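Local coordinates for secreted effector protein sseI (Salmonella enterica subsp. enterica serovar Typhimurium, PDB 4G29), which serves as a secreted virulence factor whose catalytic domain belongs to the cysteine protease superfamily and probably acts as a papain-like cysteine hydrolase inside host cells, at residues K90-E102 / G111-Y124. Residues are numbered along the deposited sequence; the frame is centred on the assembly and turned at random.
Sequences KDYVFDVSAHQFE and GPLILSADEWVCKY
Asp95 OD2 accepts two hydrogen bonds from helix 117-124: Tyr124 OH donates to its syn lone pair at 2.6 Å, and Trp120 NE1 reaches the same oxygen on its anti side at 2.9 Å. The phenol ring lies nearly coplanar with the carboxylate (12°), whereas the indole, turned 45° from it, meets OD2 almost in its own ring plane. CG of Asp95 stands anti to the backbone N (chi1 -176°), which sends the carboxylate to the helix side of the sheet; the two donors fix its rotation and leave OD1 directed to His80 NE2. Strand 90-95 runs antiparallel to strand 113-116; Val93 pairs with Leu115 and Asp95 with Leu113, each through two backbone hydrogen bonds. Beyond the last bridge, Tyr92 with Ser116, a single bond from Ala117 N to Asp91 O ties the helix start to the strand. Ser116 is the N-cap: its OG receives Glu119 N, and Glu119 OE1 receives Ser116 N, a capping box. Beside Asp95, Val93 CG1 sits over one face of the Trp120 indole, 3.6 Å from the centroid of its five-membered ring. Across the sheet, Ile114 CG2 lies over the centre of the Phe94 ring, 3.6 Å from its centroid, and that phenyl packs on helix 42-55. Past the strand end, a type I turn from Asp95 to Ala98 brings Ala98 CB within 3.6 Å of Leu113 CD1. His99 takes Pro112 CD over one ring face, offset toward the rim, while its NE2 donates in the ring plane to Val96 O at 3.2 Å. Together with Cys42 and His80, Asp95 is consistent with a Cys-His-Asp triad of the kind found in papain-like cysteine hydrolases; Trp120 and Tyr124 would then be the second shell that orients the probable triad aspartate.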
loop_
_atom_site.group_PDB
_atom_site.type_symbol
_atom_site.label_atom_id
_atom_site.label_comp_id
_atom_site.label_asym_id
_atom_site.label_seq_id
_atom_site.Cartn_x
_atom_site.Cartn_y
_atom_site.Cartn_z
ATOM N N LYS A 90 7.905 -15.600 -5.463
ATOM C CA LYS A 90 7.878 -14.613 -4.383
ATOM C C LYS A 90 6.988 -13.444 -4.774
ATOM O O LYS A 90 6.915 -13.087 -5.956
ATOM C CB LYS A 90 9.275 -14.121 -4.027
ATOM C CG LYS A 90 10.188 -15.236 -3.583
ATOM C CD LYS A 90 11.559 -14.699 -3.197
ATOM C CE LYS A 90 12.394 -14.405 -4.426
ATOM N NZ LYS A 90 12.918 -15.654 -5.087
ATOM N N ASP A 91 6.314 -12.892 -3.772
ATOM C CA ASP A 91 5.479 -11.687 -3.934
ATOM C C ASP A 91 6.303 -10.411 -3.787
ATOM O O ASP A 91 7.154 -10.305 -2.910
ATOM C CB ASP A 91 4.362 -11.694 -2.908
ATOM C CG ASP A 91 3.170 -12.601 -3.309
ATOM O OD1 ASP A 91 3.139 -13.104 -4.452
ATOM O OD2 ASP A 91 2.241 -12.800 -2.462
ATOM N N TYR A 92 6.026 -9.445 -4.671
ATOM C CA TYR A 92 6.539 -8.077 -4.582
ATOM C C TYR A 92 5.376 -7.065 -4.543
ATOM O O TYR A 92 4.330 -7.282 -5.143
ATOM C CB TYR A 92 7.462 -7.828 -5.794
ATOM C CG TYR A 92 8.652 -8.744 -5.741
ATOM C CD1 TYR A 92 9.793 -8.404 -5.018
ATOM C CD2 TYR A 92 8.582 -10.006 -6.304
ATOM C CE1 TYR A 92 10.874 -9.264 -4.967
ATOM C CE2 TYR A 92 9.627 -10.861 -6.236
ATOM C CZ TYR A 92 10.779 -10.487 -5.557
ATOM O OH TYR A 92 11.869 -11.343 -5.474
ATOM N N VAL A 93 5.592 -5.988 -3.818
ATOM C CA VAL A 93 4.625 -4.925 -3.673
ATOM C C VAL A 93 5.218 -3.693 -4.338
ATOM O O VAL A 93 6.302 -3.256 -3.986
ATOM C CB VAL A 93 4.293 -4.632 -2.227
ATOM C CG1 VAL A 93 3.173 -3.593 -2.137
ATOM C CG2 VAL A 93 3.855 -5.936 -1.504
ATOM N N PHE A 94 4.502 -3.185 -5.333
ATOM C CA PHE A 94 4.747 -1.873 -5.918
ATOM C C PHE A 94 3.835 -0.883 -5.193
ATOM O O PHE A 94 2.578 -0.957 -5.268
ATOM C CB PHE A 94 4.456 -1.901 -7.413
ATOM C CG PHE A 94 5.537 -2.516 -8.269
ATOM C CD1 PHE A 94 5.886 -3.857 -8.161
ATOM C CD2 PHE A 94 6.087 -1.769 -9.322
ATOM C CE1 PHE A 94 6.865 -4.433 -9.018
ATOM C CE2 PHE A 94 6.989 -2.309 -10.165
ATOM C CZ PHE A 94 7.425 -3.649 -10.009
ATOM N N ASP A 95 4.454 0.046 -4.482
ATOM C CA ASP A 95 3.729 1.045 -3.721
ATOM C C ASP A 95 4.385 2.387 -3.979
ATOM O O ASP A 95 5.069 2.950 -3.117
ATOM C CB ASP A 95 3.758 0.650 -2.232
ATOM C CG ASP A 95 2.933 1.571 -1.326
ATOM O OD1 ASP A 95 2.320 2.525 -1.819
ATOM O OD2 ASP A 95 2.930 1.296 -0.091
ATOM N N VAL A 96 4.187 2.860 -5.201
ATOM C CA VAL A 96 4.871 4.034 -5.710
ATOM C C VAL A 96 4.306 5.384 -5.206
ATOM O O VAL A 96 4.847 6.419 -5.550
ATOM C CB VAL A 96 5.034 4.021 -7.249
ATOM C CG1 VAL A 96 5.686 2.692 -7.757
ATOM C CG2 VAL A 96 3.712 4.217 -7.974
ATOM N N SER A 97 3.257 5.356 -4.390
ATOM C CA SER A 97 2.737 6.559 -3.752
ATOM C C SER A 97 2.801 6.518 -2.221
ATOM O O SER A 97 2.151 7.331 -1.558
ATOM C CB SER A 97 1.333 6.860 -4.223
ATOM O OG SER A 97 0.390 5.903 -3.814
ATOM N N ALA A 98 3.609 5.618 -1.658
ATOM C CA ALA A 98 3.722 5.442 -0.194
ATOM C C ALA A 98 4.104 6.754 0.476
ATOM O O ALA A 98 3.668 7.084 1.584
ATOM C CB ALA A 98 4.817 4.333 0.141
ATOM N N HIS A 99 4.971 7.477 -0.199
ATOM C CA HIS A 99 5.491 8.726 0.321
ATOM C C HIS A 99 4.476 9.834 0.436
ATOM O O HIS A 99 4.830 10.924 0.980
ATOM C CB HIS A 99 6.713 9.239 -0.419
ATOM C CG HIS A 99 6.516 9.286 -1.889
ATOM N ND1 HIS A 99 6.653 10.439 -2.632
ATOM C CD2 HIS A 99 6.086 8.337 -2.733
ATOM C CE1 HIS A 99 6.414 10.147 -3.906
ATOM N NE2 HIS A 99 6.044 8.883 -3.983
ATOM N N GLN A 100 3.234 9.586 0.018
ATOM C CA GLN A 100 2.153 10.515 0.375
ATOM C C GLN A 100 2.028 10.725 1.901
ATOM O O GLN A 100 1.482 11.720 2.326
ATOM C CB GLN A 100 0.818 10.151 -0.242
ATOM C CG GLN A 100 0.109 8.984 0.372
ATOM C CD GLN A 100 -1.383 8.935 0.102
ATOM O OE1 GLN A 100 -2.045 9.974 0.002
ATOM N NE2 GLN A 100 -1.950 7.718 0.106
ATOM N N PHE A 101 2.575 9.804 2.693
ATOM C CA PHE A 101 2.516 9.841 4.161
ATOM C C PHE A 101 3.734 10.463 4.847
ATOM O O PHE A 101 3.739 10.652 6.087
ATOM C CB PHE A 101 2.269 8.429 4.713
ATOM C CG PHE A 101 1.005 7.819 4.215
ATOM C CD1 PHE A 101 -0.188 8.465 4.425
ATOM C CD2 PHE A 101 1.023 6.630 3.511
ATOM C CE1 PHE A 101 -1.373 7.969 3.954
ATOM C CE2 PHE A 101 -0.143 6.084 3.038
ATOM C CZ PHE A 101 -1.343 6.743 3.243
ATOM N N GLU A 102 4.752 10.803 4.060
ATOM C CA GLU A 102 6.011 11.366 4.601
ATOM C C GLU A 102 5.797 12.503 5.581
ATOM O O GLU A 102 6.478 12.582 6.639
ATOM C CB GLU A 102 6.905 11.864 3.467
ATOM C CG GLU A 102 8.348 12.099 3.901
ATOM C CD GLU A 102 9.191 12.749 2.809
ATOM O OE1 GLU A 102 8.599 13.243 1.812
ATOM O OE2 GLU A 102 10.446 12.777 2.966
ATOM N N GLY A 111 9.923 7.796 -0.052
ATOM C CA GLY A 111 9.926 7.686 -1.495
ATOM C C GLY A 111 9.065 6.550 -1.969
ATOM O O GLY A 111 8.581 5.741 -1.159
ATOM N N PRO A 112 8.916 6.419 -3.288
ATOM C CA PRO A 112 8.187 5.269 -3.806
ATOM C C PRO A 112 8.856 3.944 -3.385
ATOM O O PRO A 112 10.093 3.873 -3.328
ATOM C CB PRO A 112 8.304 5.439 -5.312
ATOM C CG PRO A 112 9.386 6.443 -5.527
ATOM C CD PRO A 112 9.400 7.301 -4.360
ATOM N N LEU A 113 8.047 2.934 -3.101
ATOM C CA LEU A 113 8.558 1.631 -2.670
ATOM C C LEU A 113 8.292 0.602 -3.762
ATOM O O LEU A 113 7.216 0.524 -4.286
ATOM C CB LEU A 113 7.821 1.154 -1.406
ATOM C CG LEU A 113 7.819 2.098 -0.212
ATOM C CD1 LEU A 113 6.922 1.523 0.904
ATOM C CD2 LEU A 113 9.249 2.453 0.224
ATOM N N ILE A 114 9.308 -0.206 -4.055
ATOM C CA ILE A 114 9.116 -1.468 -4.796
ATOM C C ILE A 114 9.958 -2.494 -4.014
ATOM O O ILE A 114 11.202 -2.469 -4.053
ATOM C CB ILE A 114 9.578 -1.363 -6.250
ATOM C CG1 ILE A 114 8.872 -0.225 -6.992
ATOM C CG2 ILE A 114 9.330 -2.735 -7.026
ATOM C CD1 ILE A 114 9.409 0.009 -8.414
ATOM N N LEU A 115 9.274 -3.376 -3.298
ATOM C CA LEU A 115 9.877 -4.196 -2.285
ATOM C C LEU A 115 9.325 -5.592 -2.318
ATOM O O LEU A 115 8.246 -5.802 -2.818
ATOM C CB LEU A 115 9.624 -3.643 -0.886
ATOM C CG LEU A 115 10.282 -2.299 -0.502
ATOM C CD1 LEU A 115 9.754 -1.810 0.802
ATOM C CD2 LEU A 115 11.817 -2.526 -0.408
ATOM N N SER A 116 10.027 -6.567 -1.739
ATOM C CA SER A 116 9.324 -7.840 -1.510
ATOM C C SER A 116 8.164 -7.624 -0.536
ATOM O O SER A 116 8.118 -6.618 0.186
ATOM C CB SER A 116 10.242 -8.913 -0.943
ATOM O OG SER A 116 10.500 -8.696 0.449
ATOM N N ALA A 117 7.222 -8.560 -0.488
ATOM C CA ALA A 117 6.083 -8.386 0.412
ATOM C C ALA A 117 6.583 -8.310 1.847
ATOM O O ALA A 117 6.069 -7.540 2.631
ATOM C CB ALA A 117 5.091 -9.511 0.279
ATOM N N ASP A 118 7.588 -9.099 2.220
ATOM C CA ASP A 118 8.031 -9.070 3.592
ATOM C C ASP A 118 8.745 -7.752 3.883
ATOM O O ASP A 118 8.634 -7.249 5.012
ATOM C CB ASP A 118 8.965 -10.238 3.906
ATOM C CG ASP A 118 8.229 -11.571 4.053
ATOM O OD1 ASP A 118 6.986 -11.651 4.025
ATOM O OD2 ASP A 118 8.918 -12.572 4.212
ATOM N N GLU A 119 9.494 -7.223 2.901
ATOM C CA GLU A 119 10.205 -5.969 3.096
ATOM C C GLU A 119 9.211 -4.841 3.214
ATOM O O GLU A 119 9.418 -3.912 4.000
ATOM C CB GLU A 119 11.196 -5.702 1.972
ATOM C CG GLU A 119 12.376 -6.593 1.945
ATOM C CD GLU A 119 13.166 -6.540 0.655
ATOM O OE1 GLU A 119 12.630 -6.221 -0.423
ATOM O OE2 GLU A 119 14.376 -6.875 0.723
ATOM N N TRP A 120 8.110 -4.926 2.446
ATOM C CA TRP A 120 7.067 -3.900 2.452
ATOM C C TRP A 120 6.426 -3.821 3.868
ATOM O O TRP A 120 6.297 -2.754 4.480
ATOM C CB TRP A 120 6.049 -4.181 1.369
ATOM C CG TRP A 120 4.902 -3.168 1.261
ATOM C CD1 TRP A 120 4.905 -2.015 0.538
ATOM C CD2 TRP A 120 3.647 -3.222 1.939
ATOM N NE1 TRP A 120 3.731 -1.344 0.702
ATOM C CE2 TRP A 120 2.920 -2.080 1.552
ATOM C CE3 TRP A 120 3.037 -4.142 2.813
ATOM C CZ2 TRP A 120 1.681 -1.834 1.992
ATOM C CZ3 TRP A 120 1.774 -3.862 3.274
ATOM C CH2 TRP A 120 1.104 -2.724 2.857
ATOM N N VAL A 121 6.107 -4.973 4.437
ATOM C CA VAL A 121 5.524 -4.997 5.760
ATOM C C VAL A 121 6.480 -4.389 6.798
ATOM O O VAL A 121 6.073 -3.650 7.694
ATOM C CB VAL A 121 5.174 -6.435 6.157
ATOM C CG1 VAL A 121 4.833 -6.474 7.660
ATOM C CG2 VAL A 121 4.038 -6.922 5.364
ATOM N N CYS A 122 7.763 -4.739 6.654
ATOM C CA CYS A 122 8.832 -4.252 7.489
ATOM C C CYS A 122 8.930 -2.756 7.412
ATOM O O CYS A 122 9.012 -2.092 8.447
ATOM C CB CYS A 122 10.141 -4.920 7.083
ATOM S SG CYS A 122 10.196 -6.634 7.741
ATOM N N LYS A 123 8.833 -2.224 6.199
ATOM C CA LYS A 123 8.926 -0.775 5.987
ATOM C C LYS A 123 7.792 -0.013 6.715
ATOM O O LYS A 123 8.039 0.991 7.407
ATOM C CB LYS A 123 8.890 -0.434 4.498
ATOM C CG LYS A 123 9.331 0.998 4.183
ATOM C CD LYS A 123 10.828 1.163 4.288
ATOM C CE LYS A 123 11.286 2.561 3.970
ATOM N NZ LYS A 123 12.781 2.761 4.139
ATOM N N TYR A 124 6.562 -0.502 6.596
ATOM C CA TYR A 124 5.412 0.105 7.247
ATOM C C TYR A 124 5.500 -0.036 8.748
ATOM O O TYR A 124 5.242 0.915 9.457
ATOM C CB TYR A 124 4.076 -0.424 6.678
ATOM C CG TYR A 124 3.619 0.347 5.467
ATOM C CD1 TYR A 124 4.241 0.187 4.236
ATOM C CD2 TYR A 124 2.591 1.277 5.587
ATOM C CE1 TYR A 124 3.823 0.913 3.114
ATOM C CE2 TYR A 124 2.185 2.050 4.473
ATOM C CZ TYR A 124 2.798 1.818 3.240
ATOM O OH TYR A 124 2.381 2.565 2.143
#